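Local structure of protein angel homolog 2 (Homo sapiens, 6RW0) at residues K17-Y22 with R394-T399; N68-R73 with H356-I361; L259-V264 with G273-S278. The protein acts as a 2',3'-cyclic phosphatase of the CCR4 family of deadenylases and probably binds the 3' untranslated regions of messenger RNAs. All coordinates share one frame; numbering follows the deposited sequence. Where two conformers were deposited one is given.

Contact 1. Residues K17-Y22 with R394-T399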
loop_
_atom_site.group_PDB
_atom_site.type_symbol
_atom_site.label_atom_id
_atom_site.label_comp_id
_atom_site.label_asym_id
_atom_site.label_seq_id
_atom_site.Cartn_x
_atom_site.Cartn_y
_atom_site.Cartn_z
ATOM N N LYS A 17 21.696 8.170 -3.082
ATOM C CA LYS A 17 21.379 8.388 -1.661
ATOM C C LYS A 17 19.880 8.625 -1.507
ATOM O O LYS A 17 19.302 9.234 -2.378
ATOM C CB LYS A 17 22.162 9.598 -1.124
ATOM C CG LYS A 17 21.929 9.905 0.350
ATOM C CD LYS A 17 22.906 10.844 1.006
ATOM C CE LYS A 17 22.609 10.991 2.484
ATOM N NZ LYS A 17 23.531 11.935 3.154
ATOM N N ARG A 18 19.310 8.182 -0.395
ATOM C CA ARG A 18 17.920 8.497 -0.043
ATOM C C ARG A 18 18.031 9.629 0.980
ATOM O O ARG A 18 18.630 9.407 2.008
ATOM C CB ARG A 18 17.221 7.248 0.485
ATOM C CG ARG A 18 17.139 6.153 -0.563
ATOM C CD ARG A 18 16.109 5.106 -0.204
ATOM N NE ARG A 18 14.791 5.689 -0.260
ATOM C CZ ARG A 18 13.690 5.104 0.168
ATOM N NH1 ARG A 18 13.740 3.870 0.632
ATOM N NH2 ARG A 18 12.554 5.766 0.129
ATOM N N ASN A 19 17.458 10.769 0.686
ATOM C CA ASN A 19 17.553 11.980 1.524
ATOM C C ASN A 19 16.214 12.332 2.142
ATOM O O ASN A 19 15.230 12.041 1.549
ATOM C CB ASN A 19 17.904 13.198 0.669
ATOM C CG ASN A 19 19.001 12.931 -0.331
ATOM O OD1 ASN A 19 18.765 12.776 -1.516
ATOM N ND2 ASN A 19 20.208 12.857 0.164
ATOM N N TRP A 20 16.217 12.965 3.300
ATOM C CA TRP A 20 14.970 13.534 3.836
ATOM C C TRP A 20 14.736 14.822 3.064
ATOM O O TRP A 20 15.599 15.683 3.092
ATOM C CB TRP A 20 15.084 13.827 5.324
ATOM C CG TRP A 20 14.728 12.683 6.207
ATOM C CD1 TRP A 20 15.559 12.027 7.056
ATOM C CD2 TRP A 20 13.454 12.032 6.306
ATOM N NE1 TRP A 20 14.890 11.017 7.682
ATOM C CE2 TRP A 20 13.605 10.989 7.230
ATOM C CE3 TRP A 20 12.226 12.198 5.677
ATOM C CZ2 TRP A 20 12.551 10.152 7.570
ATOM C CZ3 TRP A 20 11.182 11.381 6.022
ATOM C CH2 TRP A 20 11.345 10.378 6.959
ATOM N N GLU A 21 13.663 14.913 2.320
ATOM C CA GLU A 21 13.273 16.131 1.629
ATOM C C GLU A 21 12.186 16.783 2.466
ATOM O O GLU A 21 11.140 16.169 2.710
ATOM C CB GLU A 21 12.715 15.840 0.240
ATOM C CG GLU A 21 13.693 15.255 -0.736
ATOM C CD GLU A 21 13.052 14.997 -2.087
ATOM O OE1 GLU A 21 11.801 15.033 -2.184
ATOM O OE2 GLU A 21 13.806 14.762 -3.051
ATOM N N TYR A 22 12.441 17.998 2.924
ATOM C CA TYR A 22 11.459 18.764 3.670
ATOM C C TYR A 22 10.590 19.538 2.697
ATOM O O TYR A 22 11.084 20.122 1.728
ATOM C CB TYR A 22 12.174 19.687 4.653
ATOM C CG TYR A 22 12.713 18.885 5.815
ATOM C CD1 TYR A 22 11.927 18.641 6.931
ATOM C CD2 TYR A 22 13.985 18.326 5.775
ATOM C CE1 TYR A 22 12.398 17.890 7.989
ATOM C CE2 TYR A 22 14.466 17.568 6.830
ATOM C CZ TYR A 22 13.667 17.354 7.935
ATOM O OH TYR A 22 14.133 16.605 8.992
ATOM N N ARG A 394 9.634 13.725 3.410
ATOM C CA ARG A 394 9.568 12.384 2.849
ATOM C C ARG A 394 10.985 11.907 2.562
ATOM O O ARG A 394 11.898 12.711 2.357
ATOM C CB ARG A 394 8.740 12.344 1.562
ATOM C CG ARG A 394 9.315 13.184 0.449
ATOM C CD ARG A 394 8.349 13.298 -0.720
ATOM N NE ARG A 394 8.931 14.202 -1.702
ATOM C CZ ARG A 394 8.246 14.966 -2.542
ATOM N NH1 ARG A 394 6.921 14.944 -2.553
ATOM N NH2 ARG A 394 8.904 15.755 -3.378
ATOM N N LEU A 395 11.161 10.588 2.544
ATOM C CA LEU A 395 12.466 9.986 2.270
ATOM C C LEU A 395 12.559 9.722 0.773
ATOM O O LEU A 395 11.845 8.867 0.242
ATOM C CB LEU A 395 12.639 8.683 3.041
ATOM C CG LEU A 395 14.023 8.034 2.904
ATOM C CD1 LEU A 395 15.033 8.913 3.610
ATOM C CD2 LEU A 395 14.036 6.628 3.450
ATOM N N SER A 396 13.462 10.420 0.095
ATOM C CA SER A 396 13.450 10.401 -1.363
ATOM C C SER A 396 13.684 8.994 -1.912
ATOM O O SER A 396 14.392 8.171 -1.321
ATOM C CB SER A 396 14.482 11.382 -1.910
ATOM O OG SER A 396 15.797 11.012 -1.554
ATOM N N LEU A 397 13.094 8.715 -3.074
ATOM C CA LEU A 397 13.134 7.408 -3.762
ATOM C C LEU A 397 14.314 7.417 -4.748
ATOM O O LEU A 397 15.127 8.311 -4.688
ATOM C CB LEU A 397 11.744 7.202 -4.391
ATOM C CG LEU A 397 10.693 6.648 -3.439
ATOM C CD1 LEU A 397 9.329 6.708 -4.097
ATOM C CD2 LEU A 397 11.017 5.229 -3.029
ATOM N N LEU A 398 14.441 6.387 -5.554
ATOM C CA LEU A 398 15.545 6.213 -6.505
ATOM C C LEU A 398 14.990 5.912 -7.886
ATOM O O LEU A 398 13.823 5.685 -8.027
ATOM C CB LEU A 398 16.412 5.056 -6.014
ATOM C CG LEU A 398 17.013 5.217 -4.627
ATOM C CD1 LEU A 398 17.704 3.942 -4.219
ATOM C CD2 LEU A 398 17.978 6.383 -4.584
ATOM N N THR A 399 15.847 6.000 -8.878
ATOM C CA THR A 399 15.505 5.655 -10.265
ATOM C C THR A 399 15.833 4.187 -10.532
ATOM O O THR A 399 16.526 3.567 -9.759
ATOM C CB THR A 399 16.241 6.544 -11.268
ATOM O OG1 THR A 399 17.608 6.170 -11.200
ATOM C CG2 THR A 399 16.075 8.019 -10.999
HETATM O O HOH W 1 17.023 10.088 -3.805
#
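Arg18 lies across Leu395 at about a right angle, and this is the closely packed half of the contact. CD2 of Leu395 sits over the centre of the guanidinium, 3.6 Å from Arg18 CZ. A bend in the arginine chain (chi3 67°) swings NE onto Ser396 O, which it meets at 2.7 Å in a nearly straight bond (174° at the hydrogen) lying in the guanidinium plane. Arg18 NH2 gives a longer bond of 3.2 Å to Leu395 O, approaching from above that carbonyl plane, and NH1 reaches Pro420 O. These bonds, with Leu397 CD2 against NH2 and Leu398 CD2 against CG, fix the rotation of the flat group. Trp20, on the face that carries Leu395, offers one side of its ring to Leu395 CB and also leans on Ala393 and Leu422.

Next to it Ser396 ties the two segments together. Its OG accepts from Asn19 N at 2.8 Å, while Ser396 N donates to Asn19 O. The same hydroxyl donates to a water, 2.7 Å from OG, that in turn donates to Lys17 O and Leu397 O.

The face of Glu21 and Arg394 is looser and nearer solvent, and the side chains of Lys17 and Asn19 are exposed. Glu21 and Arg394 form a salt bridge in which OE1 alone takes both nitrogens, 3.0 Å from NE and 3.2 Å from NH2, in the guanidinium plane but with the carboxylate turned 55° against it. Val339 O binds the remaining nitrogen, NH1.

In register, Trp20 and Leu395 are an antiparallel non-hydrogen-bonded pair and Glu21 and Arg394 a hydrogen-bonded one. The arrangement is that of a short outermost strand, 20-22, added antiparallel to strand 390-395 of a mixed sheet in the endonuclease/exonuclease/phosphatase fold.

Contact 2. Residues N68-R73 with H356-I361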
loop_
_atom_site.group_PDB
_atom_site.type_symbol
_atom_site.label_atom_id
_atom_site.label_comp_id
_atom_site.label_asym_id
_atom_site.label_seq_id
_atom_site.Cartn_x
_atom_site.Cartn_y
_atom_site.Cartn_z
ATOM N N ASN A 68 8.983 -17.686 -6.986
ATOM C CA ASN A 68 9.167 -16.823 -8.145
ATOM C C ASN A 68 10.641 -16.583 -8.402
ATOM O O ASN A 68 11.072 -15.465 -8.696
ATOM C CB ASN A 68 8.429 -15.514 -7.933
ATOM C CG ASN A 68 6.957 -15.696 -7.997
ATOM O OD1 ASN A 68 6.408 -15.895 -9.071
ATOM N ND2 ASN A 68 6.302 -15.692 -6.844
ATOM N N SER A 69 11.428 -17.649 -8.303
ATOM C CA SER A 69 12.878 -17.520 -8.326
ATOM C C SER A 69 13.379 -16.916 -9.626
ATOM O O SER A 69 14.468 -16.332 -9.639
ATOM C CB SER A 69 13.516 -18.884 -8.045
ATOM O OG SER A 69 13.294 -19.805 -9.093
ATOM N N HIS A 70 12.610 -17.024 -10.711
ATOM C CA HIS A 70 13.007 -16.430 -11.984
ATOM C C HIS A 70 13.093 -14.907 -11.925
ATOM O O HIS A 70 13.798 -14.311 -12.746
ATOM C CB HIS A 70 12.025 -16.866 -13.080
ATOM C CG HIS A 70 10.623 -16.412 -12.832
ATOM N ND1 HIS A 70 9.849 -16.916 -11.806
ATOM C CD2 HIS A 70 9.866 -15.473 -13.448
ATOM C CE1 HIS A 70 8.676 -16.308 -11.808
ATOM N NE2 HIS A 70 8.657 -15.436 -12.800
ATOM N N LEU A 71 12.396 -14.264 -10.986
ATOM C CA LEU A 71 12.456 -12.816 -10.839
ATOM C C LEU A 71 13.741 -12.362 -10.170
ATOM O O LEU A 71 14.067 -11.169 -10.235
ATOM C CB LEU A 71 11.294 -12.328 -9.973
ATOM C CG LEU A 71 9.905 -12.631 -10.522
ATOM C CD1 LEU A 71 8.831 -12.155 -9.554
ATOM C CD2 LEU A 71 9.683 -12.019 -11.894
ATOM N N TYR A 72 14.465 -13.287 -9.525
ATOM C CA TYR A 72 15.609 -12.967 -8.667
ATOM C C TYR A 72 16.901 -13.589 -9.174
ATOM O O TYR A 72 17.875 -13.696 -8.414
ATOM C CB TYR A 72 15.310 -13.346 -7.209
ATOM C CG TYR A 72 13.984 -12.767 -6.797
ATOM C CD1 TYR A 72 13.810 -11.383 -6.696
ATOM C CD2 TYR A 72 12.879 -13.576 -6.599
ATOM C CE1 TYR A 72 12.589 -10.838 -6.377
ATOM C CE2 TYR A 72 11.662 -13.046 -6.279
ATOM C CZ TYR A 72 11.508 -11.678 -6.169
ATOM O OH TYR A 72 10.268 -11.181 -5.862
ATOM N N ARG A 73 16.849 -13.916 -10.443
ATOM C CA ARG A 73 18.118 -14.548 -11.065
ATOM C C ARG A 73 19.375 -13.635 -11.002
ATOM O O ARG A 73 20.582 -14.043 -10.934
ATOM C CB ARG A 73 17.872 -14.803 -12.554
ATOM C CG ARG A 73 17.112 -16.051 -12.924
ATOM C CD ARG A 73 16.934 -16.133 -14.463
ATOM N NE ARG A 73 16.511 -14.852 -15.035
ATOM C CZ ARG A 73 17.101 -14.231 -16.058
ATOM N NH1 ARG A 73 18.146 -14.771 -16.674
ATOM N NH2 ARG A 73 16.629 -13.062 -16.472
ATOM N N HIS A 356 13.102 -5.712 -9.894
ATOM C CA HIS A 356 13.628 -7.062 -10.058
ATOM C C HIS A 356 13.839 -7.380 -11.533
ATOM O O HIS A 356 13.823 -6.470 -12.367
ATOM C CB HIS A 356 12.774 -8.101 -9.321
ATOM C CG HIS A 356 11.343 -8.159 -9.749
ATOM N ND1 HIS A 356 10.957 -8.277 -11.064
ATOM C CD2 HIS A 356 10.201 -8.169 -9.018
ATOM C CE1 HIS A 356 9.637 -8.340 -11.132
ATOM N NE2 HIS A 356 9.156 -8.275 -9.902
ATOM N N SER A 357 14.057 -8.639 -11.873
ATOM C CA SER A 357 14.452 -9.044 -13.242
ATOM C C SER A 357 13.391 -8.652 -14.271
ATOM O O SER A 357 13.760 -8.487 -15.402
ATOM C CB SER A 357 14.763 -10.513 -13.314
ATOM O OG SER A 357 16.030 -10.800 -12.744
ATOM N N ARG A 358 12.113 -8.572 -13.911
ATOM C CA ARG A 358 11.071 -8.290 -14.922
ATOM C C ARG A 358 10.350 -6.960 -14.707
ATOM O O ARG A 358 9.507 -6.656 -15.524
ATOM C CB ARG A 358 10.083 -9.459 -14.928
ATOM C CG ARG A 358 10.717 -10.769 -15.366
ATOM C CD ARG A 358 9.719 -11.898 -15.565
ATOM N NE ARG A 358 8.775 -11.635 -16.635
ATOM C CZ ARG A 358 8.961 -11.975 -17.899
ATOM N NH1 ARG A 358 10.080 -12.561 -18.279
ATOM N NH2 ARG A 358 8.020 -11.717 -18.782
ATOM N N SER A 359 10.640 -6.191 -13.668
ATOM C CA SER A 359 9.869 -4.957 -13.398
ATOM C C SER A 359 10.674 -3.908 -12.628
ATOM O O SER A 359 11.310 -4.269 -11.678
ATOM C CB SER A 359 8.619 -5.341 -12.613
ATOM O OG SER A 359 7.730 -4.267 -12.495
ATOM N N ALA A 360 10.574 -2.646 -13.028
ATOM C CA ALA A 360 11.091 -1.517 -12.243
ATOM C C ALA A 360 10.125 -0.345 -12.409
ATOM O O ALA A 360 10.165 0.370 -13.418
ATOM C CB ALA A 360 12.502 -1.128 -12.669
ATOM N N ILE A 361 9.267 -0.140 -11.408
ATOM C CA ILE A 361 8.137 0.778 -11.487
ATOM C C ILE A 361 7.806 1.251 -10.074
ATOM O O ILE A 361 8.278 0.692 -9.077
ATOM C CB ILE A 361 6.888 0.123 -12.137
ATOM C CG1 ILE A 361 6.560 -1.211 -11.451
ATOM C CG2 ILE A 361 7.053 -0.041 -13.658
ATOM C CD1 ILE A 361 5.317 -1.912 -12.000
#
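Leu71 and Ser357 are joined through their backbones: Ser357 N donates to Leu71 O at 3.0 Å, at 160° at the hydrogen. A second polar bond, within the second segment, holds the imidazole still. ND1 of His356 accepts from Arg358 N at 3.1 Å, the donor lying in the ring plane. The hydroxyl of Ser357 is bonded to His74 ND1, just beyond the first segment.

Apolar contact centres on the isopropyl end of Leu71. His356 CG lies between backbone N and carbonyl carbon (chi1 59°), where its ring meets Leu71. CD1 of the leucine stands over one face of the His356 ring, 4.2 Å from its centroid and 23° off the normal, a CH-pi contact, while Ser359 O lies over the opposite face toward the rim. The other methyl, CD2, packs 3.7 Å from Arg358 CD, the two side chains crossing at about a right angle. His70 adds only a light touch, its ring edge facing the same Arg358 CD. An alanine in place of His356 would probably leave Leu71 CD1 without the ring it rests on and Arg358 N without its acceptor.

The aromatic pair is looser: the rings of Tyr72 and His356 lie 6.0 Å apart between centroids, and Tyr72 CE1 touches His356 CB. The Tyr72 hydroxyl is bonded to Asp417, and the side chain of Tyr72 is about 5 Å from the bound magnesium ion.

Residues 356-359 form the tight turn of a beta hairpin joining strands 354-356 and 359-369. Against its tip rests the short 3-10 segment 69-71, in the loop between helices 62-67 and 82-96.

Contact 3. Residues L259-V264 with G273-S278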
loop_
_atom_site.group_PDB
_atom_site.type_symbol
_atom_site.label_atom_id
_atom_site.label_comp_id
_atom_site.label_asym_id
_atom_site.label_seq_id
_atom_site.Cartn_x
_atom_site.Cartn_y
_atom_site.Cartn_z
ATOM N N LEU A 259 -13.019 1.294 -20.887
ATOM C CA LEU A 259 -11.689 1.008 -20.357
ATOM C C LEU A 259 -11.446 -0.498 -20.308
ATOM O O LEU A 259 -12.167 -1.205 -19.592
ATOM C CB LEU A 259 -11.559 1.605 -18.965
ATOM C CG LEU A 259 -10.262 1.423 -18.192
ATOM C CD1 LEU A 259 -9.102 1.956 -18.981
ATOM C CD2 LEU A 259 -10.375 2.140 -16.843
ATOM N N PRO A 260 -10.461 -1.022 -21.033
ATOM C CA PRO A 260 -10.157 -2.459 -20.935
ATOM C C PRO A 260 -9.656 -2.834 -19.549
ATOM O O PRO A 260 -8.995 -2.049 -18.862
ATOM C CB PRO A 260 -9.059 -2.670 -21.986
ATOM C CG PRO A 260 -9.177 -1.507 -22.920
ATOM C CD PRO A 260 -9.643 -0.356 -22.066
ATOM N N ILE A 261 -9.976 -4.063 -19.131
ATOM C CA ILE A 261 -9.627 -4.481 -17.772
ATOM C C ILE A 261 -8.122 -4.438 -17.526
ATOM O O ILE A 261 -7.676 -4.159 -16.405
ATOM C CB ILE A 261 -10.237 -5.856 -17.419
ATOM C CG1 ILE A 261 -9.826 -6.951 -18.401
ATOM C CG2 ILE A 261 -11.765 -5.753 -17.347
ATOM C CD1 ILE A 261 -10.262 -8.330 -17.925
ATOM N N GLY A 262 -7.317 -4.692 -18.544
ATOM C CA GLY A 262 -5.886 -4.690 -18.365
ATOM C C GLY A 262 -5.226 -3.335 -18.405
ATOM O O GLY A 262 -4.006 -3.261 -18.234
ATOM N N LYS A 263 -5.982 -2.267 -18.662
ATOM C CA LYS A 263 -5.446 -0.915 -18.696
ATOM C C LYS A 263 -5.655 -0.178 -17.386
ATOM O O LYS A 263 -5.138 0.929 -17.216
ATOM C CB LYS A 263 -6.061 -0.120 -19.854
ATOM C CG LYS A 263 -5.829 -0.760 -21.226
ATOM C CD LYS A 263 -4.357 -0.937 -21.566
ATOM C CE LYS A 263 -3.744 0.359 -22.049
ATOM N NZ LYS A 263 -4.492 0.926 -23.203
ATOM N N VAL A 264 -6.361 -0.792 -16.443
ATOM C CA VAL A 264 -6.697 -0.145 -15.181
ATOM C C VAL A 264 -5.443 0.205 -14.395
ATOM O O VAL A 264 -5.327 1.304 -13.835
ATOM C CB VAL A 264 -7.628 -1.067 -14.373
ATOM C CG1 VAL A 264 -7.741 -0.630 -12.933
ATOM C CG2 VAL A 264 -8.988 -1.142 -15.019
ATOM N N GLY A 273 -7.111 -7.838 -27.047
ATOM C CA GLY A 273 -8.063 -8.935 -26.771
ATOM C C GLY A 273 -8.713 -8.872 -25.402
ATOM O O GLY A 273 -9.255 -9.856 -24.990
ATOM N N GLN A 274 -8.727 -7.720 -24.756
ATOM C CA GLN A 274 -9.233 -7.634 -23.377
ATOM C C GLN A 274 -10.673 -7.158 -23.334
ATOM O O GLN A 274 -11.040 -6.306 -24.097
ATOM C CB GLN A 274 -8.357 -6.709 -22.545
ATOM C CG GLN A 274 -6.974 -7.274 -22.298
ATOM C CD GLN A 274 -6.117 -6.294 -21.548
ATOM O OE1 GLN A 274 -6.508 -5.176 -21.301
ATOM N NE2 GLN A 274 -4.925 -6.722 -21.200
ATOM N N ARG A 275 -11.424 -7.722 -22.406
ATOM C CA ARG A 275 -12.807 -7.335 -22.108
ATOM C C ARG A 275 -12.802 -5.915 -21.533
ATOM O O ARG A 275 -11.866 -5.554 -20.875
ATOM C CB ARG A 275 -13.319 -8.371 -21.108
ATOM C CG ARG A 275 -14.691 -8.096 -20.532
ATOM C CD ARG A 275 -15.183 -9.296 -19.744
ATOM N NE ARG A 275 -14.252 -9.724 -18.712
ATOM C CZ ARG A 275 -14.274 -9.298 -17.464
ATOM N NH1 ARG A 275 -15.112 -8.347 -17.123
ATOM N NH2 ARG A 275 -13.472 -9.825 -16.564
ATOM N N ILE A 276 -13.829 -5.142 -21.838
ATOM C CA ILE A 276 -14.066 -3.802 -21.301
ATOM C C ILE A 276 -14.807 -3.932 -19.977
ATOM O O ILE A 276 -15.664 -4.807 -19.826
ATOM C CB ILE A 276 -14.891 -2.978 -22.312
ATOM C CG1 ILE A 276 -14.251 -3.013 -23.705
ATOM C CG2 ILE A 276 -15.094 -1.570 -21.791
ATOM C CD1 ILE A 276 -12.814 -2.630 -23.765
ATOM N N LEU A 277 -14.495 -3.056 -19.014
ATOM C CA LEU A 277 -15.134 -3.095 -17.697
ATOM C C LEU A 277 -16.656 -3.096 -17.795
ATOM O O LEU A 277 -17.236 -2.345 -18.575
ATOM C CB LEU A 277 -14.722 -1.856 -16.890
ATOM C CG LEU A 277 -13.341 -2.037 -16.277
ATOM C CD1 LEU A 277 -12.835 -0.696 -15.797
ATOM C CD2 LEU A 277 -13.312 -3.032 -15.118
ATOM N N SER A 278 -17.310 -3.898 -16.950
ATOM C CA SER A 278 -18.770 -3.853 -16.887
ATOM C C SER A 278 -19.248 -2.558 -16.218
ATOM O O SER A 278 -18.516 -1.910 -15.473
ATOM C CB SER A 278 -19.321 -5.069 -16.135
ATOM O OG SER A 278 -19.102 -6.256 -16.882
#
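Leu259 and Leu277 lie side by side, pointing the same way, with Leu259 CD2 3.9 Å from Leu277 CD1. Val264 CG2 comes to that same methyl, its side chain crossing Leu277 at about a right angle, and the second methyl, CD2, meets Ile261 CG2 at 3.8 Å. One leucine thus fills the space between three side chains of 259-264. Beside it, Ile276 bends its chain (chi2 -53°) to bring CD1 against Pro260 CG, alongside the proline ring.

The backbones align these groups. Leu277 N donates to Leu259 O, and Ile261 N to Arg275 O, each at 3.0 Å. The two bonds flank the pair Pro260 and Ile276, making a single beta bridge between two stretches of an irregular loop that runs from strand 253-255 to strand 329-331; the proline, which has no N-H to give, stands where the bridge requires none. Directly after it, Lys263 N bonds back to Pro260 O across a type I turn.

Gln274, extended beyond CG, points its amide at that turn. OE1 makes a weak bond to Gly262 N, 2.9 Å long but bent to 124°, and the missing side chain of Gly262 leaves room for NE2.

Farther out, Ile261 CD1 lies over one face of the Arg275 guanidinium, 3.8 Å from NH2. The arginine is held by a salt bridge from NH2 to Asp204, at the start of helix 203-220, and the same nitrogen binds a glycerol, probably from the crystallisation liquor. Leu277 and Val264 rest on Leu207 of that helix, and Leu277 also touches Asp204. Helix 244-251 meets 259-264 as well: Leu259 touches Pro244, Val264 packs on Leu245, and a backbone hydrogen bond joins Val264 to Leu245.

Overall arrangement
The three contacts hold different elements. Contact 1, partly buried, extends a sheet by one outer strand and relies on regular backbone pairing, a buried serine and an arginine grip on carbonyl oxygens. Contact 2 lies at the surface and brings a hairpin turn to a 3-10 segment through a single backbone bond and a leucine over an imidazole; it lies near the magnesium. Contact 3, again partly buried, ties two stretches of one loop together over helices 203-220 and 244-251, mainly with aliphatic side chains. None touches another: contacts 1 and 2 approach to about 7 Å between nearest atoms, whereas 1 and 3 stay about 18 Å apart between nearest atoms.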